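Local structure of nucleoporin nup120 (Schizosaccharomyces pombe, 4GQ2) at residues I105-N110 against I129-H134; E271-S276 against L324-E329; E737-L742 against T769-F774. The protein serves as a structural component of the nuclear pore complex in fission yeast, and such components can also dock transiently associated nuclear transport factors. All blocks are in the same frame, centred on the assembly; numbering follows the deposited sequence.

Contact 1. Residues I105-N110 against I129-H134; sequences IHFPSN and IYAITH
The loop that leaves strand 101-106 runs up beside the end of strand 126-133, the two backbones coming nearest at N110 and T133, whose CA atoms lie 5.2 Å apart, and they are tied there by H134 N, which donates to N110 O at 2.7 Å. The bond is somewhat bent at the hydrogen (148°), but its donor lies nearly along the C=O axis (164°). The same oxygen also takes a CA-H...O contact from T133 CA at 3.2 Å, so N110 O is met by two consecutive residues. T133 packs next to this bond, its CB near both N110 O and S109 O. Its OG1 sits in the crowded position between backbone N and carbonyl carbon (chi1 60°), which turns CG2 anti to the carbonyl carbon and into the other segment, 3.3 Å from S109 O and 3.7 Å from F107 CD2. The fold is a beta-propeller: strand 101-106 belongs to one blade and strand 126-133 to the sheet that follows it, so these side chains fill the seam between successive blades. F107, with CG beside its backbone N, reaches along that seam and crosses T133 obliquely, while its tip, CZ, comes to 4.2 Å from A131 CB. Y139 of strand 138-143 meets the F107 ring edge-to-face and also touches T133. S109 works on the polar side: OG, anti to the backbone N, lies 3.3 Å from H134 N and 3.6 Å from H134 CB, and receives a weak hydrogen bond from A135 N. The imidazole of H134 swings away from the seam toward solvent. N110 likewise turns its amide away from H134, and its OD1 accepts a weak hydrogen bond from R82 N, just before strand 83-88 of the sheet that holds strand 101-106.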
loop_
_atom_site.group_PDB
_atom_site.type_symbol
_atom_site.label_atom_id
_atom_site.label_comp_id
_atom_site.label_asym_id
_atom_site.label_seq_id
_atom_site.Cartn_x
_atom_site.Cartn_y
_atom_site.Cartn_z
ATOM N N ILE A 105 1.431 -18.056 -24.144
ATOM C CA ILE A 105 1.450 -19.007 -25.243
ATOM C C ILE A 105 2.820 -19.659 -25.292
ATOM O O ILE A 105 3.834 -18.973 -25.369
ATOM C CB ILE A 105 1.135 -18.302 -26.580
ATOM C CG1 ILE A 105 -0.262 -17.682 -26.515
ATOM C CG2 ILE A 105 1.228 -19.276 -27.746
ATOM C CD1 ILE A 105 -0.576 -16.653 -27.579
ATOM N N HIS A 106 2.845 -20.985 -25.230
ATOM C CA HIS A 106 4.097 -21.740 -25.282
ATOM C C HIS A 106 4.337 -22.255 -26.664
ATOM O O HIS A 106 3.395 -22.646 -27.367
ATOM C CB HIS A 106 4.086 -22.914 -24.312
ATOM C CG HIS A 106 3.804 -22.529 -22.886
ATOM N ND1 HIS A 106 4.784 -22.341 -21.980
ATOM C CD2 HIS A 106 2.599 -22.312 -22.219
ATOM C CE1 HIS A 106 4.237 -22.018 -20.793
ATOM N NE2 HIS A 106 2.899 -21.997 -20.942
ATOM N N PHE A 107 5.614 -22.258 -27.046
ATOM C CA PHE A 107 6.069 -22.679 -28.363
ATOM C C PHE A 107 7.115 -23.775 -28.208
ATOM O O PHE A 107 7.757 -23.860 -27.158
ATOM C CB PHE A 107 6.682 -21.490 -29.105
ATOM C CG PHE A 107 5.678 -20.465 -29.542
ATOM C CD1 PHE A 107 5.253 -19.466 -28.670
ATOM C CD2 PHE A 107 5.159 -20.492 -30.835
ATOM C CE1 PHE A 107 4.330 -18.519 -29.079
ATOM C CE2 PHE A 107 4.230 -19.547 -31.248
ATOM C CZ PHE A 107 3.815 -18.560 -30.369
ATOM N N PRO A 108 7.286 -24.624 -29.247
ATOM C CA PRO A 108 8.310 -25.676 -29.218
ATOM C C PRO A 108 9.700 -25.113 -29.484
ATOM O O PRO A 108 10.704 -25.782 -29.216
ATOM C CB PRO A 108 7.903 -26.613 -30.366
ATOM C CG PRO A 108 6.590 -26.121 -30.879
ATOM C CD PRO A 108 6.488 -24.681 -30.484
ATOM N N SER A 109 9.739 -23.894 -30.019
ATOM C CA SER A 109 10.978 -23.167 -30.282
ATOM C C SER A 109 10.769 -21.675 -30.022
ATOM O O SER A 109 9.648 -21.178 -30.148
ATOM C CB SER A 109 11.407 -23.395 -31.729
ATOM O OG SER A 109 12.299 -22.393 -32.168
ATOM N N ASN A 110 11.847 -20.968 -29.671
ATOM C CA ASN A 110 11.794 -19.537 -29.375
ATOM C C ASN A 110 11.269 -18.695 -30.535
ATOM O O ASN A 110 11.748 -18.823 -31.658
ATOM C CB ASN A 110 13.178 -19.013 -28.951
ATOM C CG ASN A 110 13.466 -19.224 -27.468
ATOM O OD1 ASN A 110 12.567 -19.170 -26.632
ATOM N ND2 ASN A 110 14.730 -19.453 -27.137
ATOM N N ILE A 129 -2.500 -12.882 -34.542
ATOM C CA ILE A 129 -1.048 -12.807 -34.385
ATOM C C ILE A 129 -0.325 -13.765 -35.336
ATOM O O ILE A 129 -0.610 -14.968 -35.361
ATOM C CB ILE A 129 -0.586 -13.115 -32.948
ATOM C CG1 ILE A 129 -1.350 -12.267 -31.938
ATOM C CG2 ILE A 129 0.919 -12.877 -32.806
ATOM C CD1 ILE A 129 -1.291 -12.829 -30.536
ATOM N N TYR A 130 0.605 -13.213 -36.114
ATOM C CA TYR A 130 1.585 -13.994 -36.855
ATOM C C TYR A 130 2.849 -14.107 -36.012
ATOM O O TYR A 130 3.381 -13.095 -35.551
ATOM C CB TYR A 130 1.953 -13.304 -38.168
ATOM C CG TYR A 130 0.820 -13.084 -39.142
ATOM C CD1 TYR A 130 0.427 -14.090 -40.029
ATOM C CD2 TYR A 130 0.163 -11.858 -39.200
ATOM C CE1 TYR A 130 -0.608 -13.883 -40.931
ATOM C CE2 TYR A 130 -0.874 -11.641 -40.096
ATOM C CZ TYR A 130 -1.254 -12.652 -40.959
ATOM O OH TYR A 130 -2.278 -12.429 -41.850
ATOM N N ALA A 131 3.332 -15.334 -35.823
ATOM C CA ALA A 131 4.566 -15.585 -35.086
ATOM C C ALA A 131 5.452 -16.603 -35.793
ATOM O O ALA A 131 4.973 -17.639 -36.262
ATOM C CB ALA A 131 4.255 -16.048 -33.671
ATOM N N ILE A 132 6.743 -16.289 -35.873
ATOM C CA ILE A 132 7.737 -17.182 -36.466
ATOM C C ILE A 132 8.795 -17.507 -35.425
ATOM O O ILE A 132 9.345 -16.614 -34.762
ATOM C CB ILE A 132 8.395 -16.569 -37.729
ATOM C CG1 ILE A 132 7.359 -16.403 -38.851
ATOM C CG2 ILE A 132 9.551 -17.436 -38.209
ATOM C CD1 ILE A 132 7.737 -15.405 -39.928
ATOM N N THR A 133 9.075 -18.794 -35.285
ATOM C CA THR A 133 10.023 -19.262 -34.298
ATOM C C THR A 133 11.387 -19.495 -34.948
ATOM O O THR A 133 11.512 -19.427 -36.170
ATOM C CB THR A 133 9.503 -20.538 -33.612
ATOM O OG1 THR A 133 9.305 -21.564 -34.591
ATOM C CG2 THR A 133 8.177 -20.255 -32.919
ATOM N N HIS A 134 12.403 -19.752 -34.128
ATOM C CA HIS A 134 13.753 -20.031 -34.612
ATOM C C HIS A 134 13.787 -21.298 -35.439
ATOM O O HIS A 134 14.686 -21.486 -36.264
ATOM C CB HIS A 134 14.746 -20.099 -33.443
ATOM C CG HIS A 134 16.178 -20.355 -33.868
ATOM N ND1 HIS A 134 16.733 -21.585 -33.847
ATOM C CD2 HIS A 134 17.159 -19.493 -34.355
ATOM C CE1 HIS A 134 18.004 -21.513 -34.287
ATOM N NE2 HIS A 134 18.264 -20.233 -34.596
#

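Contact 2. Residues E271-S276 against L324-E329; sequences ETIELS and LNVVIE
OE2 of E271 is the best-held polar side-chain atom between the segments, gripped by one bond: V326 N donates to it over 3.4 Å, nearly straight (166°) but long enough to be weak. The carboxylate gets there because the chain of E271 bends at chi2 (-101°), so that the group folds across to the backbone of 324-329 and OE2 also lies 3.9 Å from N325 CA. On the way CG passes close to a carbonyl, 3.1 Å from L324 O. Two residues on, I273 meets V326 obliquely. With CG1 beside the backbone N, its tip CD1 reaches 3.7 Å to V326 CB and 3.1 Å to V326 O, a tight approach of the methyl to that oxygen. L259 and V261 of strand 258-263 and Y313 add to the apolar surroundings of V326, and L275 packs on strands 297-302 and 309-317. Strands 268-274 and 324-328 are each the last of a four-stranded antiparallel propeller blade; segments 271-274 and 324-328 run roughly side by side at 27°, axes 7.3 Å apart, as edges of neighbouring sheets. OE2 thus accepts from an N-H on the outermost strand of its sheet, so a side chain and not a strand backbone meets that N-H here. That acceptor role would suit an ionised E271, and between these two segments the link amounts to one weak bond and one apolar touch.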
loop_
_atom_site.group_PDB
_atom_site.type_symbol
_atom_site.label_atom_id
_atom_site.label_comp_id
_atom_site.label_asym_id
_atom_site.label_seq_id
_atom_site.Cartn_x
_atom_site.Cartn_y
_atom_site.Cartn_z
ATOM N N GLU A 271 8.833 2.786 -57.244
ATOM C CA GLU A 271 9.728 3.913 -57.021
ATOM C C GLU A 271 10.909 3.510 -56.150
ATOM O O GLU A 271 10.770 2.720 -55.219
ATOM C CB GLU A 271 8.960 5.079 -56.393
ATOM C CG GLU A 271 9.262 6.431 -57.025
ATOM C CD GLU A 271 10.232 7.269 -56.219
ATOM O OE1 GLU A 271 11.072 6.692 -55.497
ATOM O OE2 GLU A 271 10.151 8.512 -56.315
ATOM N N THR A 272 12.073 4.056 -56.476
ATOM C CA THR A 272 13.307 3.761 -55.766
ATOM C C THR A 272 14.122 5.041 -55.686
ATOM O O THR A 272 14.157 5.813 -56.642
ATOM C CB THR A 272 14.132 2.693 -56.506
ATOM O OG1 THR A 272 13.256 1.689 -57.035
ATOM C CG2 THR A 272 15.139 2.045 -55.579
ATOM N N ILE A 273 14.759 5.269 -54.541
ATOM C CA ILE A 273 15.664 6.403 -54.374
ATOM C C ILE A 273 16.948 5.933 -53.709
ATOM O O ILE A 273 16.909 5.303 -52.655
ATOM C CB ILE A 273 15.048 7.523 -53.512
ATOM C CG1 ILE A 273 13.704 7.976 -54.082
ATOM C CG2 ILE A 273 16.009 8.703 -53.393
ATOM C CD1 ILE A 273 12.861 8.757 -53.099
ATOM N N GLU A 274 18.083 6.237 -54.331
ATOM C CA GLU A 274 19.372 6.010 -53.691
ATOM C C GLU A 274 19.634 7.125 -52.687
ATOM O O GLU A 274 19.531 8.309 -53.013
ATOM C CB GLU A 274 20.506 5.919 -54.721
ATOM C CG GLU A 274 21.887 5.718 -54.106
ATOM C CD GLU A 274 22.885 5.094 -55.061
ATOM O OE1 GLU A 274 23.056 5.615 -56.185
ATOM O OE2 GLU A 274 23.513 4.083 -54.679
ATOM N N LEU A 275 19.956 6.730 -51.461
ATOM C CA LEU A 275 20.307 7.668 -50.402
ATOM C C LEU A 275 21.824 7.773 -50.287
ATOM O O LEU A 275 22.555 7.028 -50.948
ATOM C CB LEU A 275 19.706 7.219 -49.067
ATOM C CG LEU A 275 18.238 6.775 -49.032
ATOM C CD1 LEU A 275 17.946 6.027 -47.741
ATOM C CD2 LEU A 275 17.280 7.946 -49.216
ATOM N N SER A 276 22.286 8.684 -49.433
ATOM C CA SER A 276 23.717 8.935 -49.240
ATOM C C SER A 276 24.472 7.757 -48.606
ATOM O O SER A 276 23.863 6.771 -48.184
ATOM C CB SER A 276 23.920 10.216 -48.430
ATOM O OG SER A 276 22.967 10.304 -47.390
ATOM N N LEU A 324 3.678 6.167 -57.832
ATOM C CA LEU A 324 3.863 6.757 -56.514
ATOM C C LEU A 324 5.207 7.465 -56.418
ATOM O O LEU A 324 6.211 6.967 -56.922
ATOM C CB LEU A 324 3.726 5.696 -55.417
ATOM C CG LEU A 324 2.348 5.038 -55.303
ATOM C CD1 LEU A 324 2.349 3.641 -55.911
ATOM C CD2 LEU A 324 1.903 4.990 -53.852
ATOM N N ASN A 325 5.213 8.634 -55.783
ATOM C CA ASN A 325 6.433 9.409 -55.592
ATOM C C ASN A 325 6.776 9.530 -54.113
ATOM O O ASN A 325 5.909 9.832 -53.290
ATOM C CB ASN A 325 6.297 10.820 -56.185
ATOM C CG ASN A 325 5.627 10.835 -57.548
ATOM O OD1 ASN A 325 5.873 9.971 -58.391
ATOM N ND2 ASN A 325 4.777 11.835 -57.773
ATOM N N VAL A 326 8.042 9.289 -53.784
ATOM C CA VAL A 326 8.553 9.569 -52.449
ATOM C C VAL A 326 9.360 10.862 -52.535
ATOM O O VAL A 326 10.527 10.857 -52.929
ATOM C CB VAL A 326 9.385 8.392 -51.886
ATOM C CG1 VAL A 326 9.986 8.745 -50.537
ATOM C CG2 VAL A 326 8.515 7.160 -51.728
ATOM N N VAL A 327 8.715 11.974 -52.191
ATOM C CA VAL A 327 9.341 13.293 -52.306
ATOM C C VAL A 327 9.788 13.782 -50.933
ATOM O O VAL A 327 9.037 13.698 -49.960
ATOM C CB VAL A 327 8.414 14.326 -52.997
ATOM C CG1 VAL A 327 9.099 15.682 -53.108
ATOM C CG2 VAL A 327 8.005 13.846 -54.386
ATOM N N ILE A 328 11.019 14.286 -50.874
ATOM C CA ILE A 328 11.667 14.708 -49.628
ATOM C C ILE A 328 10.972 15.900 -48.963
ATOM O O ILE A 328 10.409 16.760 -49.641
ATOM C CB ILE A 328 13.145 15.092 -49.867
ATOM C CG1 ILE A 328 13.709 14.387 -51.111
ATOM C CG2 ILE A 328 13.983 14.794 -48.628
ATOM C CD1 ILE A 328 14.793 15.165 -51.831
ATOM N N GLU A 329 11.019 15.932 -47.632
ATOM C CA GLU A 329 10.579 17.089 -46.849
ATOM C C GLU A 329 11.659 17.572 -45.878
ATOM O O GLU A 329 11.695 18.751 -45.531
ATOM C CB GLU A 329 9.294 16.783 -46.086
ATOM C CG GLU A 329 8.059 16.714 -46.964
ATOM C CD GLU A 329 6.771 16.829 -46.173
ATOM O OE1 GLU A 329 6.716 16.306 -45.040
ATOM O OE2 GLU A 329 5.810 17.440 -46.689
#

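Contact 3. Residues E737-L742 against T769-F774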
loop_
_atom_site.group_PDB
_atom_site.type_symbol
_atom_site.label_atom_id
_atom_site.label_comp_id
_atom_site.label_asym_id
_atom_site.label_seq_id
_atom_site.Cartn_x
_atom_site.Cartn_y
_atom_site.Cartn_z
ATOM N N GLU A 737 -0.980 6.568 2.705
ATOM C CA GLU A 737 -1.274 5.355 3.451
ATOM C C GLU A 737 -2.163 4.415 2.628
ATOM O O GLU A 737 -2.171 3.209 2.847
ATOM C CB GLU A 737 -1.907 5.688 4.810
ATOM C CG GLU A 737 -1.446 4.774 5.939
ATOM C CD GLU A 737 -2.205 4.975 7.246
ATOM O OE1 GLU A 737 -2.822 3.993 7.734
ATOM O OE2 GLU A 737 -2.178 6.105 7.790
ATOM N N ASN A 738 -2.895 4.964 1.663
ATOM C CA ASN A 738 -3.750 4.139 0.808
ATOM C C ASN A 738 -2.942 3.405 -0.276
ATOM O O ASN A 738 -3.407 2.421 -0.872
ATOM C CB ASN A 738 -4.857 4.994 0.176
ATOM C CG ASN A 738 -6.033 5.222 1.110
ATOM O OD1 ASN A 738 -7.107 4.661 0.906
ATOM N ND2 ASN A 738 -5.842 6.057 2.137
ATOM N N SER A 739 -1.733 3.893 -0.524
ATOM C CA SER A 739 -0.914 3.406 -1.629
ATOM C C SER A 739 -0.450 1.969 -1.440
ATOM O O SER A 739 -0.442 1.197 -2.398
ATOM C CB SER A 739 0.284 4.322 -1.852
ATOM O OG SER A 739 0.916 3.990 -3.073
ATOM N N ALA A 740 -0.075 1.616 -0.211
ATOM C CA ALA A 740 0.387 0.258 0.106
ATOM C C ALA A 740 -0.692 -0.606 0.767
ATOM O O ALA A 740 -0.437 -1.749 1.160
ATOM C CB ALA A 740 1.636 0.307 0.975
ATOM N N LEU A 741 -1.901 -0.063 0.861
ATOM C CA LEU A 741 -2.994 -0.737 1.531
ATOM C C LEU A 741 -3.636 -1.779 0.625
ATOM O O LEU A 741 -4.358 -1.449 -0.322
ATOM C CB LEU A 741 -4.017 0.286 2.018
ATOM C CG LEU A 741 -5.146 -0.150 2.957
ATOM C CD1 LEU A 741 -4.735 -1.278 3.887
ATOM C CD2 LEU A 741 -5.583 1.053 3.769
ATOM N N LEU A 742 -3.363 -3.046 0.921
ATOM C CA LEU A 742 -3.864 -4.143 0.100
ATOM C C LEU A 742 -5.278 -4.510 0.481
ATOM O O LEU A 742 -5.587 -4.708 1.658
ATOM C CB LEU A 742 -2.932 -5.355 0.179
ATOM C CG LEU A 742 -1.694 -5.167 -0.694
ATOM C CD1 LEU A 742 -0.599 -6.150 -0.313
ATOM C CD2 LEU A 742 -2.069 -5.300 -2.164
ATOM N N THR A 769 -5.360 -2.206 -4.629
ATOM C CA THR A 769 -4.993 -1.314 -3.530
ATOM C C THR A 769 -6.060 -0.272 -3.260
ATOM O O THR A 769 -6.879 0.044 -4.133
ATOM C CB THR A 769 -3.657 -0.596 -3.782
ATOM O OG1 THR A 769 -3.853 0.442 -4.749
ATOM C CG2 THR A 769 -2.592 -1.581 -4.285
ATOM N N ALA A 770 -6.031 0.279 -2.048
ATOM C CA ALA A 770 -6.910 1.383 -1.680
ATOM C C ALA A 770 -6.707 2.627 -2.562
ATOM O O ALA A 770 -7.654 3.370 -2.813
ATOM C CB ALA A 770 -6.734 1.734 -0.210
ATOM N N LEU A 771 -5.479 2.857 -3.021
ATOM C CA LEU A 771 -5.200 4.019 -3.870
ATOM C C LEU A 771 -5.699 3.816 -5.305
ATOM O O LEU A 771 -6.065 4.773 -5.971
ATOM C CB LEU A 771 -3.715 4.389 -3.844
ATOM C CG LEU A 771 -3.318 5.703 -4.525
ATOM C CD1 LEU A 771 -4.034 6.894 -3.902
ATOM C CD2 LEU A 771 -1.802 5.902 -4.490
ATOM N N GLN A 772 -5.719 2.568 -5.765
ATOM C CA GLN A 772 -6.308 2.238 -7.067
ATOM C C GLN A 772 -7.830 2.397 -7.008
ATOM O O GLN A 772 -8.450 2.859 -7.963
ATOM C CB GLN A 772 -5.920 0.813 -7.513
ATOM C CG GLN A 772 -4.427 0.618 -7.757
ATOM C CD GLN A 772 -4.000 -0.837 -7.878
ATOM O OE1 GLN A 772 -4.746 -1.758 -7.540
ATOM N NE2 GLN A 772 -2.781 -1.050 -8.366
ATOM N N PHE A 773 -8.422 2.015 -5.879
ATOM C CA PHE A 773 -9.853 2.204 -5.615
ATOM C C PHE A 773 -10.199 3.704 -5.653
ATOM O O PHE A 773 -11.142 4.112 -6.335
ATOM C CB PHE A 773 -10.171 1.593 -4.251
ATOM C CG PHE A 773 -11.629 1.582 -3.887
ATOM C CD1 PHE A 773 -12.226 2.693 -3.314
ATOM C CD2 PHE A 773 -12.386 0.422 -4.041
ATOM C CE1 PHE A 773 -13.562 2.669 -2.936
ATOM C CE2 PHE A 773 -13.723 0.392 -3.668
ATOM C CZ PHE A 773 -14.312 1.517 -3.109
ATOM N N PHE A 774 -9.431 4.519 -4.928
ATOM C CA PHE A 774 -9.568 5.977 -5.002
ATOM C C PHE A 774 -9.456 6.469 -6.446
ATOM O O PHE A 774 -10.229 7.324 -6.884
ATOM C CB PHE A 774 -8.490 6.650 -4.152
ATOM C CG PHE A 774 -8.480 8.155 -4.247
ATOM C CD1 PHE A 774 -9.452 8.919 -3.599
ATOM C CD2 PHE A 774 -7.492 8.807 -4.968
ATOM C CE1 PHE A 774 -9.427 10.300 -3.659
ATOM C CE2 PHE A 774 -7.467 10.198 -5.043
ATOM C CZ PHE A 774 -8.439 10.946 -4.388
HETATM O O HOH W 1 -1.541 1.611 -5.013
#
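A770 points its CB toward segment 737-742, where N738 and L741 flank it: N738 OD1 lies 3.2 Å from A770 CB, and L741 CB is 3.8 Å from that methyl. The amide of N738 is held in its turn by ND2 donating to F734 O one helical turn back. L771, its CG anti to the backbone N, also faces 737-742 and sets CD2 3.6 Å from S739 OG, a hydroxyl hydrogen-bonded to D683 of helix 672-703. T769 stands at the N-cap of helix 770-777 and forms a capping box with Q772. Its OG1, in the crowded position (chi1 75°), accepts from Q772 N at 3.0 Å; in return T769 N donates to Q772 OE1, also at 3.0 Å, from 54° above the carbonyl plane. A water bridges the cap to the weakly bonded last turn of helix 719-739, giving a hydrogen bond to S739 O at 2.9 Å and lying 2.6 Å from T769 OG1. The first two N-H groups of helix 770-777 meet carbonyls at and just beyond that end: A770 N donates in plane to L741 O in the loop at 3.0 Å (157°), and L771 N gives a weaker, more bent bond to N738 O in the last turn.

In the fold
Contacts 1, 2 and 3 follow one another along the chain, each closing before the next opens. Contacts 1 and 2 both lie in the Nup120/160 beta-propeller, with centres 36 Å apart and nearest atoms about 22 Å apart. Each joins two successive blade sheets, but they share no strand or sheet. Contact 3 belongs to the helical part, where the end of helix 719-739 meets the start of helix 770-777; its centre is 38 Å from that of contact 1 and 54 Å from that of contact 2. The three therefore sample separate joints, two between blades and one between helices, of a large scaffold protein of the nuclear pore.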